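Signal recognition particle 19 kDa protein (Pyrococcus furiosus, PDB 3DLU) binds the 7S RNA of the archaeal signal recognition particle and, with SRP54, organises the ribonucleoprotein core of that particle. Local coordinates at the interface of chains A and B. Residues are numbered along the deposited sequence; one frame, centred on the assembly and turned at random. Chains: chain A/B, Signal recognition particle 19 kDa protein.

The interface of chains A and B. Residues chain A 50-54; chain B 50-54.
The backbone carbonyl oxygen of A:Glu53 is gripped by two partners: the amide N of B:Glu53, 3.0 Å from this O and lying nearly along the C=O axis, and a water that also binds B:Val51 O. The reciprocal bond from A:Glu53 N to B:Glu53 O closes an antiparallel pair centred on the two-fold axis; being backbone, it does not depend on the side chain. On one face of this ladder, A:Arg50 reaches B:Asp54. Its chain leaves with CG anti to the backbone N (chi1 172°) and stays extended to NE, so the guanidinium meets the carboxylate side-on. A:Arg50 NE donates to the syn lone pair of B:Asp54 OD1 (2.9 Å). A:Arg50 NH2 meets B:Asp54 OD2 at 3.0 Å from above the carboxylate plane. The two planes stand 69° apart, so the salt bridge is twisted. In its twin the straightness trades places: B:Arg50 NE meets A:Asp54 OD1 (2.9 Å) more directly, but the NH2 bond is the more bent. Arginine suits this place by its length and paired donors, short aspartate by keeping its acceptors close to the strand, glutamate at 52 by reaching the two-fold axis. CB of A:Glu52, and likewise of B:Glu52, sits above the rim of one face of its own chain's guanidinium and may limit its rotation. Bent at chi2 (A:Glu52, -81°), A:Glu52 and B:Glu52 bring nearly coplanar carboxylates tip to tip, their OE2 atoms 2.8 Å apart. Such closeness suggests a shared proton; nearby arginines may temper the charge. Strands 47-56 of A and 47-55 of B thus join edge to edge, continuing the sheet between subunits, although this pairing may belong to the crystal.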
# COMPACT_ATOMS: atom_id res chain seq x y z
N ARG A 50 2.06 10.96 5.84
CA ARG A 50 1.54 9.80 5.10
C ARG A 50 1.23 8.66 6.06
O ARG A 50 1.99 8.42 6.98
CB ARG A 50 2.54 9.29 4.06
CG ARG A 50 2.10 7.95 3.42
CD ARG A 50 3.05 7.45 2.33
NE ARG A 50 2.45 6.41 1.49
CZ ARG A 50 2.97 5.20 1.28
NH1 ARG A 50 4.11 4.85 1.86
NH2 ARG A 50 2.36 4.33 0.49
N VAL A 51 0.14 7.95 5.82
CA VAL A 51 -0.15 6.73 6.57
C VAL A 51 -0.49 5.63 5.58
O VAL A 51 -1.41 5.78 4.79
CB VAL A 51 -1.37 6.90 7.50
CG1 VAL A 51 -1.59 5.64 8.35
CG2 VAL A 51 -1.19 8.12 8.37
N GLU A 52 0.24 4.52 5.60
CA GLU A 52 -0.13 3.41 4.73
C GLU A 52 -0.30 2.18 5.59
O GLU A 52 0.50 1.94 6.50
CB GLU A 52 0.95 3.13 3.68
CG GLU A 52 0.47 2.22 2.53
CD GLU A 52 0.48 0.74 2.86
OE1 GLU A 52 1.30 0.32 3.71
OE2 GLU A 52 -0.32 -0.02 2.27
N GLU A 53 -1.33 1.41 5.30
CA GLU A 53 -1.55 0.15 6.01
C GLU A 53 -2.15 -0.90 5.09
O GLU A 53 -3.05 -0.62 4.29
CB GLU A 53 -2.45 0.39 7.22
CG GLU A 53 -2.45 -0.77 8.20
CD GLU A 53 -3.37 -0.53 9.38
OE1 GLU A 53 -4.19 0.41 9.31
OE2 GLU A 53 -3.27 -1.30 10.36
N ASP A 54 -1.64 -2.12 5.18
CA ASP A 54 -2.14 -3.22 4.37
C ASP A 54 -2.49 -4.32 5.36
O ASP A 54 -1.67 -4.67 6.19
CB ASP A 54 -1.06 -3.71 3.40
CG ASP A 54 -1.60 -4.64 2.34
OD1 ASP A 54 -2.83 -4.85 2.29
OD2 ASP A 54 -0.80 -5.16 1.53
N ARG B 50 -8.60 -8.70 2.18
CA ARG B 50 -7.55 -7.68 2.19
C ARG B 50 -8.14 -6.28 2.36
O ARG B 50 -9.18 -5.98 1.80
CB ARG B 50 -6.72 -7.74 0.91
CG ARG B 50 -5.57 -6.74 0.89
CD ARG B 50 -4.78 -6.71 -0.42
NE ARG B 50 -3.67 -5.76 -0.29
CZ ARG B 50 -3.14 -5.07 -1.29
NH1 ARG B 50 -3.58 -5.22 -2.52
NH2 ARG B 50 -2.13 -4.23 -1.05
N VAL B 51 -7.47 -5.45 3.14
CA VAL B 51 -7.81 -4.04 3.22
C VAL B 51 -6.54 -3.22 3.09
O VAL B 51 -5.63 -3.34 3.92
CB VAL B 51 -8.49 -3.67 4.55
CG1 VAL B 51 -8.86 -2.19 4.54
CG2 VAL B 51 -9.71 -4.53 4.78
N GLU B 52 -6.47 -2.40 2.05
CA GLU B 52 -5.31 -1.55 1.86
C GLU B 52 -5.75 -0.10 1.83
O GLU B 52 -6.76 0.24 1.21
CB GLU B 52 -4.58 -1.90 0.57
CG GLU B 52 -3.19 -1.28 0.47
CD GLU B 52 -3.21 0.17 0.05
OE1 GLU B 52 -4.14 0.58 -0.67
OE2 GLU B 52 -2.27 0.92 0.45
N GLU B 53 -5.01 0.75 2.52
CA GLU B 53 -5.34 2.17 2.57
C GLU B 53 -4.07 3.01 2.55
O GLU B 53 -3.12 2.73 3.27
CB GLU B 53 -6.16 2.46 3.84
CG GLU B 53 -7.00 3.71 3.77
CD GLU B 53 -7.99 3.79 4.92
OE1 GLU B 53 -8.78 4.76 4.96
OE2 GLU B 53 -7.99 2.87 5.77
N ASP B 54 -4.04 4.04 1.72
CA ASP B 54 -2.92 4.96 1.70
C ASP B 54 -3.52 6.33 1.93
O ASP B 54 -4.47 6.71 1.25
CB ASP B 54 -2.21 4.89 0.34
CG ASP B 54 -0.83 5.51 0.36
OD1 ASP B 54 -0.43 6.06 1.41
OD2 ASP B 54 -0.14 5.45 -0.67
O HOH W 1 -5.72 -1.09 5.79